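Local coordinates for protein probable transcriptional regulator (Rhodococcus jostii, PDB 3ON2) that probably binds DNA through a helix-turn-helix domain of the TetR family and regulates transcription, although its targets and physiological role remain unknown, at residues 30-35 with 55-60; 61-65 with 121-127. All blocks are in the same frame, centred on the assembly; numbering follows the deposited sequence.

Contact 1. Residues 30-35 with 55-60; sequences VDGLSL and DRQALL. With SO4 (sulfate ion), chain E.
Arg56 stretches its side chain, t at chi1, chi2 and chi3, across the loop 30-35, and its guanidinium overlaps Leu33, NH1 lying 3.7 Å from Leu33 CB, beside the carbonyls of Val30 and Leu33. Residues 30-32 form a single 3-10 turn, with Leu33 N bonded to Val30 O at 3.1 Å; Leu33 and Ser34 are extended, and Leu35 begins the next helix. Arg56 NE donates to Leu33 O at 3.0 Å, and NH1 adds a weak bond to the same oxygen at 3.2 Å. NH1 also lies 2.6 Å from Val30 O, at an angle too poor for a hydrogen bond. The second segment starts with an N-cap: Asp55 OD1 accepts from Ala58 N at 2.9 Å, and helix follows from Arg56. Closest CA pairs are Leu35 with Arg56 (5.7 Å) and Val30 with Leu60 (8.8 Å). Alongside, Leu33 CD1 meets Leu60 CD2 at 3.6 Å, while at the start of the helix Leu35 (chi1 t) sets CD2 3.5 Å from Asp55 C and CD1 4.3 Å from Leu59 CD2. These leucines form part of the hydrophobic core of a TetR-type DNA-binding domain, with Leu25, Leu38 and Phe53. A sulfate, probably from crystallisation, accepts from Leu35 N through O3 at 2.7 Å and from Arg36. Arginine-to-carbonyl bonding beside leucine packing thus holds the turn against helix 56-81 without any salt bridge between the segments.

Contact 2. Residues 61-65 with 121-127; sequences DALAE and ASQVVEA
Ala121, the N-cap residue of helix 122-144, places its CB 3.6 Å from Asp61 OD2, while a water bridges its N (2.7 Å) to Asp61 OD1 (2.7 Å). That same OD1 accepts hydrogen bonds from Gln57 and Asn114, so the carboxylate is a hub for three parts of the chain. Gln123 follows with chi1 p and chi2 m, which folds its amide back toward the neighbouring helix: NE2 comes within 4.0 Å of Asp61 CB and donates to a second water at 2.7 Å, which gives a weak bond to Glu65 OE1 at 3.3 Å. Helix 61-65 runs alongside, its axis 8.9 Å from that of 122-127 and only 13° from parallel. In the TetR architecture helix 56-81, to which 61-65 belongs, leads from the DNA-binding domain into the C-terminal domain, and here the latter lies against it. Val124, chi1 t, fills the interhelical space, its CA 4.7 Å from that of Glu65; CG2 reaches Asp61 O at 3.3 Å and CG1 lies 4.1 Å from Ala64 CB. One turn on, Ala127 sets CB 4.0 Å from CG of Glu65, whose side chain is extended (chi1 and chi2 t).

Reading from the N terminus, the chain leaves helix 13-28, passes through 30-35, forms helix 35-41 and returns at 55-60, where contact 1 closes a short loop within the DNA-binding domain. The second segment of contact 1 runs directly into the first of contact 2 along helix 56-81, so the two loops lie in series and neither encloses the other. Contact 2 closes a far longer, largely helical excursion when helix 122-144 begins. Their centres lie about 14 Å apart, yet Leu33 CD1 touches Leu63 CD1 at 3.8 Å. One helix thus serves two domains, illustrating how one continuous helix can be packed by two domains in succession.

Contact 1. Residues 30-35 with 55-60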
# COMPACT_ATOMS: atom_id res chain seq x y z
N VAL A 30 5.91 -14.95 2.76
CA VAL A 30 7.21 -14.67 2.10
C VAL A 30 8.19 -15.87 2.11
O VAL A 30 8.95 -16.06 1.16
CB VAL A 30 7.87 -13.38 2.66
CG1 VAL A 30 8.26 -13.55 4.11
CG2 VAL A 30 9.08 -12.95 1.82
N ASP A 31 8.14 -16.68 3.16
CA ASP A 31 9.02 -17.87 3.25
C ASP A 31 8.58 -19.00 2.31
O ASP A 31 9.36 -19.91 2.02
CB ASP A 31 9.14 -18.37 4.70
CG ASP A 31 9.71 -17.30 5.65
OD1 ASP A 31 10.62 -16.53 5.24
OD2 ASP A 31 9.25 -17.21 6.81
N GLY A 32 7.34 -18.94 1.81
CA GLY A 32 6.89 -19.84 0.75
C GLY A 32 7.30 -19.39 -0.66
O GLY A 32 6.98 -20.06 -1.65
N LEU A 33 8.02 -18.27 -0.75
CA LEU A 33 8.46 -17.76 -2.05
C LEU A 33 9.79 -18.33 -2.47
O LEU A 33 10.81 -18.17 -1.78
CB LEU A 33 8.56 -16.24 -2.06
CG LEU A 33 7.28 -15.44 -2.25
CD1 LEU A 33 7.65 -13.99 -2.34
CD2 LEU A 33 6.56 -15.88 -3.52
N SER A 34 9.79 -18.96 -3.64
CA SER A 34 11.03 -19.42 -4.24
C SER A 34 11.08 -19.04 -5.71
O SER A 34 10.18 -19.40 -6.48
CB SER A 34 11.19 -20.94 -4.06
OG SER A 34 12.27 -21.42 -4.84
N LEU A 35 12.13 -18.33 -6.11
CA LEU A 35 12.27 -17.95 -7.51
C LEU A 35 12.41 -19.19 -8.38
O LEU A 35 11.78 -19.31 -9.43
CB LEU A 35 13.47 -17.02 -7.70
CG LEU A 35 13.78 -16.49 -9.11
CD1 LEU A 35 12.56 -15.90 -9.82
CD2 LEU A 35 14.92 -15.45 -9.03
N ASP A 55 18.11 -12.75 -8.96
CA ASP A 55 18.08 -13.56 -7.73
C ASP A 55 16.78 -13.29 -6.98
O ASP A 55 15.97 -12.44 -7.40
CB ASP A 55 19.29 -13.25 -6.84
CG ASP A 55 19.47 -11.73 -6.57
OD1 ASP A 55 18.48 -10.97 -6.45
OD2 ASP A 55 20.64 -11.29 -6.45
N ARG A 56 16.59 -14.01 -5.89
CA ARG A 56 15.40 -13.88 -5.08
C ARG A 56 15.18 -12.44 -4.63
O ARG A 56 14.05 -11.96 -4.65
CB ARG A 56 15.50 -14.77 -3.82
CG ARG A 56 14.22 -14.76 -2.96
CD ARG A 56 14.21 -15.95 -1.97
NE ARG A 56 12.89 -16.09 -1.37
CZ ARG A 56 12.59 -15.74 -0.12
NH1 ARG A 56 11.36 -15.87 0.33
NH2 ARG A 56 13.53 -15.25 0.67
N GLN A 57 16.25 -11.79 -4.19
CA GLN A 57 16.11 -10.40 -3.72
C GLN A 57 15.58 -9.47 -4.82
O GLN A 57 14.81 -8.58 -4.51
CB GLN A 57 17.41 -9.86 -3.12
CG GLN A 57 17.22 -8.54 -2.38
CD GLN A 57 16.33 -8.70 -1.17
OE1 GLN A 57 16.54 -9.59 -0.37
NE2 GLN A 57 15.31 -7.84 -1.04
N ALA A 58 15.96 -9.68 -6.08
CA ALA A 58 15.44 -8.84 -7.16
C ALA A 58 13.92 -9.06 -7.31
O ALA A 58 13.17 -8.12 -7.52
CB ALA A 58 16.18 -9.13 -8.46
N LEU A 59 13.48 -10.31 -7.18
CA LEU A 59 12.04 -10.60 -7.16
C LEU A 59 11.29 -9.89 -6.01
O LEU A 59 10.20 -9.27 -6.23
CB LEU A 59 11.81 -12.12 -7.07
CG LEU A 59 10.34 -12.53 -6.93
CD1 LEU A 59 9.58 -12.16 -8.20
CD2 LEU A 59 10.26 -14.03 -6.66
N LEU A 60 11.84 -9.95 -4.80
CA LEU A 60 11.17 -9.36 -3.64
C LEU A 60 11.11 -7.84 -3.75
O LEU A 60 10.09 -7.23 -3.39
CB LEU A 60 11.83 -9.75 -2.32
CG LEU A 60 11.96 -11.23 -2.00
CD1 LEU A 60 12.80 -11.44 -0.76
CD2 LEU A 60 10.55 -11.85 -1.84
S SO4 E . 15.16 -19.01 -4.49
O1 SO4 E . 15.03 -19.91 -3.35
O2 SO4 E . 15.00 -19.79 -5.71
O3 SO4 E . 14.14 -17.95 -4.40
O4 SO4 E . 16.49 -18.42 -4.56

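Contact 2. Residues 61-65 with 121-127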
# COMPACT_ATOMS: atom_id res chain seq x y z
N ASP A 61 12.20 -7.24 -4.24
CA ASP A 61 12.28 -5.80 -4.46
C ASP A 61 11.21 -5.37 -5.49
O ASP A 61 10.56 -4.34 -5.31
CB ASP A 61 13.67 -5.39 -4.98
CG ASP A 61 14.78 -5.48 -3.90
OD1 ASP A 61 14.48 -5.72 -2.70
OD2 ASP A 61 15.97 -5.28 -4.28
N ALA A 62 11.05 -6.17 -6.55
CA ALA A 62 10.04 -5.93 -7.59
C ALA A 62 8.61 -6.01 -7.05
O ALA A 62 7.79 -5.16 -7.38
CB ALA A 62 10.22 -6.88 -8.78
N LEU A 63 8.32 -7.02 -6.22
CA LEU A 63 7.02 -7.15 -5.56
C LEU A 63 6.71 -5.98 -4.64
O LEU A 63 5.61 -5.40 -4.68
CB LEU A 63 6.99 -8.43 -4.72
CG LEU A 63 6.72 -9.72 -5.47
CD1 LEU A 63 7.06 -10.95 -4.60
CD2 LEU A 63 5.25 -9.75 -5.90
N ALA A 64 7.71 -5.61 -3.85
CA ALA A 64 7.59 -4.48 -2.92
C ALA A 64 7.36 -3.17 -3.69
O ALA A 64 6.49 -2.38 -3.33
CB ALA A 64 8.84 -4.38 -2.06
N GLU A 65 8.16 -2.93 -4.73
CA GLU A 65 7.99 -1.72 -5.56
C GLU A 65 6.60 -1.66 -6.20
O GLU A 65 5.91 -0.64 -6.13
CB GLU A 65 9.07 -1.66 -6.65
CG GLU A 65 9.16 -0.29 -7.34
CD GLU A 65 9.80 -0.36 -8.71
OE1 GLU A 65 9.91 -1.48 -9.28
OE2 GLU A 65 10.18 0.71 -9.23
N ALA A 121 16.49 -1.35 -1.62
CA ALA A 121 16.70 -0.78 -2.95
C ALA A 121 16.04 0.60 -3.10
O ALA A 121 14.91 0.83 -2.64
CB ALA A 121 16.26 -1.74 -4.06
N SER A 122 16.77 1.52 -3.72
CA SER A 122 16.30 2.89 -3.94
C SER A 122 14.94 2.98 -4.66
O SER A 122 14.12 3.85 -4.33
CB SER A 122 17.34 3.69 -4.71
OG SER A 122 17.70 3.02 -5.92
N GLN A 123 14.67 2.09 -5.61
CA GLN A 123 13.39 2.16 -6.32
C GLN A 123 12.22 1.80 -5.40
O GLN A 123 11.13 2.36 -5.54
CB GLN A 123 13.37 1.33 -7.61
CG GLN A 123 13.29 -0.18 -7.44
CD GLN A 123 14.64 -0.84 -7.20
OE1 GLN A 123 15.68 -0.17 -7.02
NE2 GLN A 123 14.65 -2.18 -7.22
N VAL A 124 12.46 0.89 -4.44
CA VAL A 124 11.47 0.58 -3.41
C VAL A 124 11.28 1.80 -2.50
O VAL A 124 10.13 2.23 -2.24
CB VAL A 124 11.83 -0.67 -2.57
CG1 VAL A 124 10.80 -0.88 -1.46
CG2 VAL A 124 11.91 -1.93 -3.49
N VAL A 125 12.39 2.33 -1.99
CA VAL A 125 12.35 3.52 -1.12
C VAL A 125 11.56 4.66 -1.79
O VAL A 125 10.68 5.24 -1.15
CB VAL A 125 13.76 4.00 -0.68
CG1 VAL A 125 13.67 5.29 0.13
CG2 VAL A 125 14.49 2.91 0.12
N GLU A 126 11.87 4.94 -3.06
CA GLU A 126 11.20 6.03 -3.82
C GLU A 126 9.70 5.81 -4.03
O GLU A 126 8.90 6.75 -3.92
CB GLU A 126 11.87 6.24 -5.19
CG GLU A 126 13.23 6.95 -5.12
CD GLU A 126 13.97 6.96 -6.46
OE1 GLU A 126 13.30 6.74 -7.51
OE2 GLU A 126 15.21 7.18 -6.47
N ALA A 127 9.33 4.58 -4.36
CA ALA A 127 7.94 4.19 -4.51
C ALA A 127 7.15 4.38 -3.19
O ALA A 127 6.03 4.89 -3.21
CB ALA A 127 7.84 2.74 -5.00
O HOH W 1 14.86 -3.52 -1.21
O HOH W 2 12.41 -3.34 -8.12